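Local coordinates for SPCC18.06c protein (Schizosaccharomyces pombe, PDB 2P51), which shortens mRNA poly(A) tails as a catalytic 3'-exoribonuclease subunit of the CCR4-NOT complex, releasing 5'-AMP with the help of bound divalent metal ions, at residues D146-L151 with L177-Q182; I195-F200 with M265-Y270; Y204-I209 with A246-E251; S212-S217 with R255-S260. All blocks are in the same frame, centred on the assembly; numbering follows the deposited sequence. Where two conformers were deposited one is given.

Interaction 1: residues D146-L151 with L177-Q182; sequences DFAELL and LKAMTQ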
# COMPACT_ATOMS: atom_id res chain seq x y z
N ASP A 146 6.70 -3.81 -15.42
CA ASP A 146 7.05 -5.23 -15.27
C ASP A 146 6.32 -5.82 -14.06
O ASP A 146 5.78 -6.92 -14.09
CB ASP A 146 8.55 -5.37 -15.14
CG ASP A 146 9.33 -5.05 -16.40
OD1 ASP A 146 8.74 -5.00 -17.52
OD2 ASP A 146 10.56 -4.85 -16.26
N PHE A 147 6.32 -5.06 -12.97
CA PHE A 147 5.60 -5.50 -11.77
C PHE A 147 4.14 -5.62 -12.05
O PHE A 147 3.45 -6.57 -11.65
CB PHE A 147 5.83 -4.43 -10.69
CG PHE A 147 4.98 -4.62 -9.45
CD1 PHE A 147 5.28 -5.60 -8.51
CD2 PHE A 147 3.88 -3.80 -9.23
CE1 PHE A 147 4.48 -5.71 -7.39
CE2 PHE A 147 3.07 -3.93 -8.11
CZ PHE A 147 3.36 -4.90 -7.16
N ALA A 148 3.61 -4.63 -12.75
CA ALA A 148 2.16 -4.63 -12.96
C ALA A 148 1.69 -5.81 -13.78
O ALA A 148 0.66 -6.43 -13.45
CB ALA A 148 1.83 -3.28 -13.59
N GLU A 149 2.39 -6.18 -14.86
CA GLU A 149 2.03 -7.36 -15.61
C GLU A 149 1.93 -8.59 -14.70
O GLU A 149 0.98 -9.37 -14.80
CB GLU A 149 3.12 -7.63 -16.63
CG GLU A 149 2.61 -7.62 -18.05
CD GLU A 149 3.78 -7.67 -19.00
OE1 GLU A 149 4.67 -8.51 -18.74
OE2 GLU A 149 3.75 -6.85 -19.95
N LEU A 150 2.91 -8.77 -13.82
CA LEU A 150 2.92 -9.91 -12.91
C LEU A 150 1.80 -9.82 -11.88
O LEU A 150 1.15 -10.81 -11.54
CB LEU A 150 4.29 -10.04 -12.23
CG LEU A 150 5.43 -10.41 -13.22
CD1 LEU A 150 6.77 -10.49 -12.50
CD2 LEU A 150 5.16 -11.72 -13.94
N LEU A 151 1.58 -8.61 -11.35
CA LEU A 151 0.56 -8.46 -10.32
C LEU A 151 -0.82 -8.77 -10.88
O LEU A 151 -1.62 -9.47 -10.27
CB LEU A 151 0.56 -7.04 -9.75
CG LEU A 151 -0.48 -6.81 -8.63
CD1 LEU A 151 -0.18 -7.70 -7.42
CD2 LEU A 151 -0.55 -5.33 -8.23
N LEU A 177 -3.01 1.48 -8.79
CA LEU A 177 -3.78 1.53 -10.07
C LEU A 177 -2.98 2.13 -11.19
O LEU A 177 -3.06 1.68 -12.35
CB LEU A 177 -5.10 2.29 -9.85
CG LEU A 177 -6.12 2.24 -10.99
CD1 LEU A 177 -6.77 0.85 -11.07
CD2 LEU A 177 -7.18 3.32 -10.87
N LYS A 178 -2.20 3.16 -10.92
CA LYS A 178 -1.30 3.76 -11.91
C LYS A 178 -0.35 2.72 -12.48
O LYS A 178 -0.08 2.60 -13.68
CB LYS A 178 -0.52 4.92 -11.28
CG LYS A 178 0.64 5.44 -12.09
CD LYS A 178 1.39 6.56 -11.37
CE LYS A 178 2.55 7.10 -12.25
NZ LYS A 178 3.42 8.00 -11.40
N ALA A 179 0.24 1.88 -11.63
CA ALA A 179 1.16 0.86 -12.09
C ALA A 179 0.42 -0.11 -13.01
O ALA A 179 0.88 -0.43 -14.12
CB ALA A 179 1.76 0.11 -10.92
N MET A 180 -0.75 -0.59 -12.58
CA MET A 180 -1.41 -1.59 -13.43
C MET A 180 -1.93 -1.02 -14.74
O MET A 180 -1.97 -1.76 -15.72
CB MET A 180 -2.57 -2.21 -12.63
CG MET A 180 -2.01 -3.15 -11.56
SD MET A 180 -3.33 -4.01 -10.67
CE MET A 180 -4.21 -2.62 -9.96
N THR A 181 -2.34 0.26 -14.77
CA THR A 181 -3.00 0.77 -15.98
C THR A 181 -2.08 1.54 -16.91
O THR A 181 -2.38 1.66 -18.11
CB THR A 181 -4.18 1.70 -15.62
OG1 THR A 181 -3.71 2.83 -14.87
CG2 THR A 181 -5.21 1.00 -14.73
N GLN A 182 -0.99 2.05 -16.35
CA GLN A 182 0.02 2.84 -17.07
C GLN A 182 -0.52 4.05 -17.79
O GLN A 182 -0.00 4.42 -18.86
CB GLN A 182 0.71 1.93 -18.08
CG GLN A 182 1.56 0.84 -17.43
CD GLN A 182 2.79 1.38 -16.74
OE1 GLN A 182 3.58 2.14 -17.32
NE2 GLN A 182 2.96 0.97 -15.48
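Ala148 sits against the last helical turn of 170-181, pressed onto the backbone of Ala179 and Met180, in a nearly perpendicular crossing of two helices of the DEDD nuclease fold. The axes of the local helical segments approach to 8.2 Å at an angle of 88°, and the small side chain of Ala148 points toward helix 170-181, allowing the backbones to come this near. Ala148 CB lies just 3.1 Å from Ala179 O, a tight approach with no hydrogen bond, and 3.7 Å from Met180 CA. Ala148 CB and Ala179 CB stand farther apart, at 4.3 Å. One turn on along 144-152, Leu151 prolongs the apolar seam: with CG anti to the backbone N (chi1 -179°), it brings CD2 to 3.9 Å from Met180 SD. Met180 bends at its last torsion, and its side chain also packs on Tyr199 and Phe200, linking this crossing to helix 189-199. All four touching residues are buried. The carbonyl oxygen pressed by Ala148 is not left without a polar partner: just past the helix end, Gln182 turns its amide back so that NE2 donates to Ala179 O at 2.9 Å, in the carbonyl plane and on a lone pair.

Interaction 2: residues I195-F200 with M265-Y270; sequences ILCIYF and MLNQLY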
# COMPACT_ATOMS: atom_id res chain seq x y z
N ILE A 195 -13.21 1.87 -10.96
CA ILE A 195 -12.16 0.98 -11.50
C ILE A 195 -11.40 0.38 -10.36
O ILE A 195 -11.04 -0.81 -10.40
CB ILE A 195 -11.25 1.87 -12.39
CG1 ILE A 195 -12.02 2.39 -13.60
CG2 ILE A 195 -9.98 1.15 -12.74
CD1 ILE A 195 -11.32 3.33 -14.54
N LEU A 196 -11.18 1.17 -9.30
CA LEU A 196 -10.45 0.58 -8.17
C LEU A 196 -11.19 -0.62 -7.62
O LEU A 196 -10.50 -1.60 -7.32
CB LEU A 196 -10.28 1.55 -7.00
CG LEU A 196 -9.21 1.19 -5.98
CD1 LEU A 196 -7.79 1.25 -6.60
CD2 LEU A 196 -9.30 2.13 -4.81
N CYS A 197 -12.50 -0.55 -7.49
CA CYS A 197 -13.24 -1.68 -6.88
C CYS A 197 -13.35 -2.87 -7.81
O CYS A 197 -13.70 -3.99 -7.44
CB CYS A 197 -14.63 -1.18 -6.40
SG CYS A 197 -14.41 -0.07 -4.95
N ILE A 198 -12.97 -2.70 -9.10
CA ILE A 198 -12.91 -3.94 -9.93
C ILE A 198 -11.61 -4.70 -9.67
O ILE A 198 -11.58 -5.93 -9.57
CB ILE A 198 -13.07 -3.54 -11.40
CG1 ILE A 198 -14.50 -3.05 -11.72
CG2 ILE A 198 -12.63 -4.65 -12.35
CD1 ILE A 198 -14.57 -2.36 -13.07
N TYR A 199 -10.48 -3.96 -9.57
CA TYR A 199 -9.22 -4.63 -9.27
C TYR A 199 -9.10 -5.08 -7.82
O TYR A 199 -8.44 -6.11 -7.58
CB TYR A 199 -8.03 -3.67 -9.58
CG TYR A 199 -7.80 -3.54 -11.07
CD1 TYR A 199 -6.97 -4.43 -11.77
CD2 TYR A 199 -8.42 -2.50 -11.77
CE1 TYR A 199 -6.78 -4.27 -13.15
CE2 TYR A 199 -8.24 -2.34 -13.14
CZ TYR A 199 -7.42 -3.25 -13.83
OH TYR A 199 -7.23 -3.07 -15.19
N PHE A 200 -9.69 -4.33 -6.88
CA PHE A 200 -9.63 -4.64 -5.46
C PHE A 200 -11.06 -4.77 -4.93
O PHE A 200 -11.55 -3.89 -4.21
CB PHE A 200 -8.90 -3.53 -4.68
CG PHE A 200 -7.51 -3.26 -5.29
CD1 PHE A 200 -6.43 -4.04 -4.92
CD2 PHE A 200 -7.30 -2.23 -6.19
CE1 PHE A 200 -5.15 -3.81 -5.42
CE2 PHE A 200 -6.03 -1.99 -6.72
CZ PHE A 200 -4.93 -2.78 -6.32
N MET A 265 -18.03 -1.53 6.27
CA MET A 265 -16.77 -0.84 6.01
C MET A 265 -16.05 -1.23 4.75
O MET A 265 -15.00 -0.66 4.48
CB MET A 265 -15.96 -1.13 7.27
CG MET A 265 -16.78 -0.20 8.32
SD MET A 265 -16.03 -0.69 9.75
CE MET A 265 -15.83 0.21 11.18
N LEU A 266 -16.66 -2.18 4.07
CA LEU A 266 -16.06 -2.60 2.82
C LEU A 266 -15.94 -1.46 1.78
O LEU A 266 -16.87 -0.73 1.47
CB LEU A 266 -16.94 -3.71 2.22
CG LEU A 266 -16.33 -4.75 1.30
CD1 LEU A 266 -15.16 -5.53 1.89
CD2 LEU A 266 -17.42 -5.74 0.86
N ASN A 267 -14.74 -1.39 1.20
CA ASN A 267 -14.40 -0.49 0.10
C ASN A 267 -14.65 0.96 0.45
O ASN A 267 -15.02 1.74 -0.44
CB ASN A 267 -15.15 -0.90 -1.19
CG ASN A 267 -14.84 -2.35 -1.54
OD1 ASN A 267 -14.01 -3.04 -0.96
ND2 ASN A 267 -15.55 -2.85 -2.52
N GLN A 268 -14.45 1.37 1.68
CA GLN A 268 -14.58 2.79 1.99
C GLN A 268 -13.17 3.37 2.21
O GLN A 268 -12.47 2.91 3.12
CB GLN A 268 -15.42 3.06 3.24
CG GLN A 268 -16.82 2.42 3.22
CD GLN A 268 -17.61 2.97 2.06
OE1 GLN A 268 -17.69 4.19 1.94
NE2 GLN A 268 -18.18 2.11 1.19
N LEU A 269 -12.76 4.35 1.41
CA LEU A 269 -11.42 4.88 1.58
C LEU A 269 -11.44 6.11 2.46
O LEU A 269 -12.33 6.96 2.28
CB LEU A 269 -10.82 5.24 0.21
CG LEU A 269 -10.72 4.14 -0.84
CD1 LEU A 269 -9.87 4.66 -1.98
CD2 LEU A 269 -10.13 2.91 -0.21
N TYR A 270 -10.52 6.24 3.41
CA TYR A 270 -10.53 7.43 4.26
C TYR A 270 -10.36 8.71 3.47
O TYR A 270 -9.51 8.85 2.62
CB TYR A 270 -9.39 7.33 5.29
CG TYR A 270 -9.41 8.54 6.21
CD1 TYR A 270 -10.44 8.64 7.15
CD2 TYR A 270 -8.43 9.51 6.13
CE1 TYR A 270 -10.44 9.74 7.99
CE2 TYR A 270 -8.43 10.60 6.97
CZ TYR A 270 -9.45 10.72 7.89
OH TYR A 270 -9.48 11.79 8.74
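Asn267 OD1 accepts from Asn203 N, and ND2 of the same amide, beside Cys197 SG near the end of helix 189-199, is hydrogen-bonded to Pro201 O. Asn267 O is bonded in turn to the Tyr193 hydroxyl, so this single residue ties the C-terminal loop of the DEDD nuclease fold to a helix and to the start of the edge strand 203-205. The loop reaches the helix through a type II beta turn from Met265 to Gln268, in which Asn267 takes the third position with positive phi (58°). With its amide anchored, Asn267 offers Cys197 a purely van der Waals surface: Cys197 SG rests 3.9 Å from Asn267 CB and equally far from ND2. No hydrogen bond joins the two segments directly. Within the loop, Gln268 folds back and its NE2 bonds to Leu266 O at 3.1 Å, across the turn. Further along, Leu269 points toward the helix, its side chain about 11 Å from a bound magnesium ion. Its chi2 of -169° stretches CD1 away from the backbone, and it meets Leu196 tip to tip in the buried part of the contact, Leu269 CD1 being 3.8 Å from Leu196 CD2.

Interaction 3: residues Y204-I209 with A246-E251; sequences YDIKYI and ARIFFE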
# COMPACT_ATOMS: atom_id res chain seq x y z
N TYR A 204 -10.41 -3.07 2.84
CA TYR A 204 -10.71 -2.28 4.05
C TYR A 204 -9.60 -1.24 4.25
O TYR A 204 -8.42 -1.60 4.02
CB TYR A 204 -10.79 -3.15 5.31
CG TYR A 204 -11.91 -4.17 5.29
CD1 TYR A 204 -13.23 -3.79 5.52
CD2 TYR A 204 -11.64 -5.49 5.04
CE1 TYR A 204 -14.26 -4.71 5.50
CE2 TYR A 204 -12.66 -6.41 5.02
CZ TYR A 204 -13.96 -6.03 5.25
OH TYR A 204 -14.97 -6.99 5.22
N ASP A 205 -10.01 -0.05 4.64
CA ASP A 205 -9.07 1.01 4.99
C ASP A 205 -9.12 1.17 6.50
O ASP A 205 -10.14 1.66 7.02
CB ASP A 205 -9.41 2.30 4.25
CG ASP A 205 -8.42 3.42 4.52
OD1 ASP A 205 -7.74 3.40 5.60
OD2 ASP A 205 -8.29 4.35 3.70
N ILE A 206 -8.07 0.77 7.20
CA ILE A 206 -8.06 0.82 8.67
C ILE A 206 -8.25 2.26 9.17
O ILE A 206 -8.79 2.42 10.27
CB ILE A 206 -6.75 0.22 9.22
CG1 ILE A 206 -6.65 -1.28 8.93
CG2 ILE A 206 -6.53 0.50 10.71
CD1 ILE A 206 -5.25 -1.83 9.25
N LYS A 207 -7.78 3.26 8.41
CA LYS A 207 -8.00 4.64 8.85
C LYS A 207 -9.48 5.01 8.80
O LYS A 207 -10.02 5.71 9.69
CB LYS A 207 -7.25 5.64 7.96
CG LYS A 207 -7.41 7.11 8.42
CD LYS A 207 -6.55 7.49 9.58
CE LYS A 207 -6.84 8.96 9.98
NZ LYS A 207 -6.22 9.21 11.31
N TYR A 208 -10.15 4.55 7.75
CA TYR A 208 -11.58 4.77 7.70
C TYR A 208 -12.25 4.08 8.91
O TYR A 208 -13.11 4.63 9.59
CB TYR A 208 -12.18 4.21 6.39
CG TYR A 208 -13.70 4.25 6.39
CD1 TYR A 208 -14.35 5.45 6.06
CD2 TYR A 208 -14.50 3.13 6.70
CE1 TYR A 208 -15.73 5.49 6.06
CE2 TYR A 208 -15.88 3.19 6.70
CZ TYR A 208 -16.49 4.38 6.37
OH TYR A 208 -17.85 4.49 6.35
N ILE A 209 -11.88 2.82 9.16
CA ILE A 209 -12.49 2.09 10.27
C ILE A 209 -12.19 2.78 11.60
O ILE A 209 -13.14 3.03 12.38
CB ILE A 209 -12.00 0.62 10.28
CG1 ILE A 209 -12.33 -0.13 9.01
CG2 ILE A 209 -12.57 -0.06 11.54
CD1 ILE A 209 -11.75 -1.54 8.91
N ALA A 246 -1.12 -5.10 8.61
CA ALA A 246 -1.80 -6.41 8.79
C ALA A 246 -2.05 -6.71 10.25
O ALA A 246 -3.15 -7.13 10.69
CB ALA A 246 -0.94 -7.51 8.20
N ARG A 247 -1.00 -6.52 11.07
CA ARG A 247 -1.16 -6.89 12.48
C ARG A 247 -2.19 -6.01 13.17
O ARG A 247 -2.99 -6.53 13.98
CB ARG A 247 0.21 -6.82 13.20
CG ARG A 247 1.18 -7.77 12.52
CD ARG A 247 2.53 -7.77 13.18
NE ARG A 247 3.11 -9.10 12.87
CZ ARG A 247 4.31 -9.42 13.33
NH1 ARG A 247 4.95 -8.51 14.06
NH2 ARG A 247 4.74 -10.63 13.00
N ILE A 248 -2.23 -4.72 12.90
CA ILE A 248 -3.27 -3.86 13.49
C ILE A 248 -4.67 -4.30 13.03
O ILE A 248 -5.64 -4.30 13.83
CB ILE A 248 -2.98 -2.39 13.18
CG1 ILE A 248 -1.76 -1.83 13.94
CG2 ILE A 248 -4.20 -1.52 13.46
CD1 ILE A 248 -1.29 -0.57 13.20
N PHE A 249 -4.77 -4.66 11.74
CA PHE A 249 -6.10 -5.06 11.26
C PHE A 249 -6.65 -6.22 12.07
O PHE A 249 -7.80 -6.18 12.52
CB PHE A 249 -6.07 -5.45 9.76
CG PHE A 249 -7.41 -6.03 9.29
CD1 PHE A 249 -8.49 -5.19 9.06
CD2 PHE A 249 -7.54 -7.41 9.09
CE1 PHE A 249 -9.70 -5.72 8.63
CE2 PHE A 249 -8.76 -7.93 8.66
CZ PHE A 249 -9.83 -7.10 8.44
N PHE A 250 -5.84 -7.28 12.28
CA PHE A 250 -6.41 -8.46 12.96
C PHE A 250 -6.71 -8.11 14.42
O PHE A 250 -7.70 -8.62 15.00
CB PHE A 250 -5.49 -9.66 12.82
CG PHE A 250 -5.58 -10.18 11.37
CD1 PHE A 250 -6.67 -10.95 11.00
CD2 PHE A 250 -4.60 -9.87 10.43
CE1 PHE A 250 -6.80 -11.42 9.70
CE2 PHE A 250 -4.70 -10.36 9.14
CZ PHE A 250 -5.78 -11.13 8.79
N GLU A 251 -5.88 -7.23 15.01
CA GLU A 251 -6.15 -6.90 16.42
C GLU A 251 -7.42 -6.07 16.54
O GLU A 251 -8.21 -6.30 17.48
CB GLU A 251 -4.95 -6.16 17.03
CG GLU A 251 -5.09 -5.92 18.53
CD GLU A 251 -5.20 -7.15 19.39
OE1 GLU A 251 -4.82 -8.24 18.88
OE2 GLU A 251 -5.66 -7.04 20.56
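The edge strand 203-205 of the central sheet and the helix that follows it, 206-213, pack here against helix 238-257, which carries the metal ligand Asp241 of the DEDD active site. Ile206 and Phe249 dominate the contact. Ile206 points at the long helix from the first turn of its own, and its CD1 settles 3.7 Å from Phe249 CB, while CG1 lies at the edge of the phenylalanine ring, near its plane. Its other branch turns to the neighbouring residue, so that Ile206 CG2 and Ile248 CG2 meet at 4.1 Å. Phe249 has CG anti to the backbone N (chi1 173°), a torsion that swings the ring across to Tyr204 on the strand. The two rings are close to parallel, their planes 24° apart, but offset so strongly that little of one lies over the other. Tyr204 CD2 meets the Phe249 rim at CE1, 4.1 Å away, with CZ almost as near. Ile165 of the adjacent strand packs on Tyr204, Ile206 and Phe249 alike, so that strand 163-166 shares this apolar cluster. The turn from strand to helix is fixed by Asp205, the N-cap, whose OD1 accepts from Lys207 N at 2.8 Å and weakly from Tyr208 N. His168 N also bonds to OD1, and Ser169 OG and Tyr270 N to OD2, so the buried carboxylate is well satisfied. A helix laid on the sheet by such apolar contacts, with catalytic carboxylates close by, is characteristic of the RNase H-like fold of DEDD exonucleases.

Interaction 4: residues S212-S217 with R255-S260; sequences SVLNNS and RYFDGS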
# COMPACT_ATOMS: atom_id res chain seq x y z
N SER A 212 -13.12 7.22 11.03
CA SER A 212 -14.47 7.59 10.59
C SER A 212 -15.58 6.83 11.33
O SER A 212 -16.64 7.40 11.59
CB SER A 212 -14.62 7.40 9.07
OG SER A 212 -13.67 8.24 8.41
N VAL A 213 -15.32 5.54 11.66
CA VAL A 213 -16.34 4.81 12.37
C VAL A 213 -16.08 4.77 13.85
O VAL A 213 -16.98 5.04 14.67
CB VAL A 213 -16.41 3.39 11.81
CG1 VAL A 213 -17.51 2.63 12.59
CG2 VAL A 213 -16.67 3.42 10.32
N LEU A 214 -14.86 4.44 14.27
CA LEU A 214 -14.61 4.23 15.71
C LEU A 214 -14.13 5.50 16.43
O LEU A 214 -13.90 5.44 17.65
CB LEU A 214 -13.61 3.09 15.90
CG LEU A 214 -14.03 1.76 15.23
CD1 LEU A 214 -12.99 0.68 15.48
CD2 LEU A 214 -15.39 1.28 15.74
N ASN A 215 -13.99 6.63 15.74
CA ASN A 215 -13.62 7.91 16.35
C ASN A 215 -12.28 7.87 17.07
O ASN A 215 -12.03 8.59 18.06
CB ASN A 215 -14.77 8.39 17.25
CG ASN A 215 -14.68 9.88 17.46
OD1 ASN A 215 -15.03 10.42 18.53
ND2 ASN A 215 -14.21 10.61 16.45
N ASN A 216 -11.35 7.07 16.53
CA ASN A 216 -9.96 7.02 16.98
C ASN A 216 -9.10 7.63 15.86
O ASN A 216 -9.08 7.04 14.76
CB ASN A 216 -9.61 5.56 17.33
CG ASN A 216 -8.18 5.40 17.83
OD1 ASN A 216 -7.29 6.16 17.45
ND2 ASN A 216 -7.88 4.43 18.71
N SER A 217 -8.45 8.78 16.12
CA SER A 217 -7.75 9.52 15.09
C SER A 217 -6.26 9.18 15.02
O SER A 217 -5.52 9.83 14.26
CB SER A 217 -7.85 11.03 15.34
OG SER A 217 -9.21 11.42 15.19
N ARG A 255 -10.68 -7.05 18.68
CA ARG A 255 -11.11 -6.25 19.82
C ARG A 255 -12.46 -5.56 19.57
O ARG A 255 -13.19 -5.51 20.56
CB ARG A 255 -10.10 -5.17 20.17
CG ARG A 255 -8.77 -5.71 20.71
CD ARG A 255 -8.07 -4.64 21.52
NE ARG A 255 -6.69 -5.00 21.84
CZ ARG A 255 -5.95 -4.40 22.76
NH1 ARG A 255 -6.48 -3.41 23.48
NH2 ARG A 255 -4.70 -4.82 22.94
N TYR A 256 -12.76 -5.04 18.39
CA TYR A 256 -13.94 -4.17 18.25
C TYR A 256 -15.01 -4.81 17.39
O TYR A 256 -16.11 -4.24 17.33
CB TYR A 256 -13.55 -2.76 17.71
CG TYR A 256 -12.35 -2.27 18.53
CD1 TYR A 256 -12.43 -2.20 19.92
CD2 TYR A 256 -11.19 -1.89 17.90
CE1 TYR A 256 -11.39 -1.77 20.73
CE2 TYR A 256 -10.13 -1.48 18.69
CZ TYR A 256 -10.21 -1.40 20.08
OH TYR A 256 -9.10 -1.00 20.78
N PHE A 257 -14.70 -5.95 16.76
CA PHE A 257 -15.68 -6.60 15.90
C PHE A 257 -15.87 -8.06 16.26
O PHE A 257 -16.50 -8.79 15.50
CB PHE A 257 -15.31 -6.46 14.43
CG PHE A 257 -15.26 -4.99 14.00
CD1 PHE A 257 -16.42 -4.42 13.50
CD2 PHE A 257 -14.10 -4.24 14.12
CE1 PHE A 257 -16.42 -3.08 13.09
CE2 PHE A 257 -14.07 -2.93 13.71
CZ PHE A 257 -15.23 -2.38 13.21
N ASP A 258 -15.36 -8.47 17.41
CA ASP A 258 -15.52 -9.85 17.90
C ASP A 258 -15.20 -10.89 16.81
O ASP A 258 -15.84 -11.93 16.66
CB ASP A 258 -16.91 -10.05 18.47
CG ASP A 258 -17.02 -11.28 19.35
OD1 ASP A 258 -16.02 -11.71 19.98
OD2 ASP A 258 -18.13 -11.86 19.46
N GLY A 259 -14.16 -10.58 16.02
CA GLY A 259 -13.71 -11.56 15.05
C GLY A 259 -14.28 -11.43 13.65
O GLY A 259 -13.76 -12.16 12.78
N SER A 260 -15.28 -10.61 13.39
CA SER A 260 -16.00 -10.56 12.12
C SER A 260 -16.13 -9.13 11.67
O SER A 260 -16.95 -8.42 12.31
CB SER A 260 -17.35 -11.24 12.35
OG SER A 260 -18.15 -11.52 11.23
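The aromatic rings of Tyr256 and Phe257 both receive the same methyl group, CD1 of Leu214. One face of the Tyr256 ring is covered from within its own segment by Arg255, whose CB stands 3.6 Å above the plane, over the ring centre. Leu214 CD1 comes obliquely to this ring, 4.0 Å from Tyr256 CD2, and is almost as near to Tyr256 CB. Leu214 CD1 also approaches the Phe257 ring obliquely, 4.2 Å from Phe257 CE2, while Ile209 and Met265 pack on that phenylalanine. The leucine reaches both because chi2 is fully extended (-179°), putting CD1 at the far end of its side chain. The contact joins the C-terminal regions of helices 206-213 and 238-257 in the nuclease fold, at the surface and away from the metal site. Beyond the helical region, Asn215 in one segment and Asp258 in the other have positive phi. Asp258 belongs to a type I' turn closed by Ser260 N bonding to Phe257 O at 3.0 Å. With no hydrogen bond or charge pair between the segments and a summed buried surface of 118 Å², the attachment rests on van der Waals and hydrophobic contact between one leucine methyl and two aromatic side chains.

How the interactions relate
Interaction 1 closes along the chain before the others open, whereas interactions 3 and 4 fall between the two segments of interaction 2. Interactions 3 and 4 share helices 206-213 and 238-257, with centres about 9 Å apart, and their segments alternate in sequence, so the two helices are joined at successive levels. Interaction 2 touches all three others: Met180 and Leu177 connect it to interaction 1, Tyr270 and Met265 to interaction 3, and Met265 to interaction 4. Interactions 1 and 3, with centres about 25 Å apart, lie on opposite sides of the chain's centre. Helices 170-181 and 238-257, used by interactions 1, 3 and 4, carry the metal ligands Asp172 and Asp241.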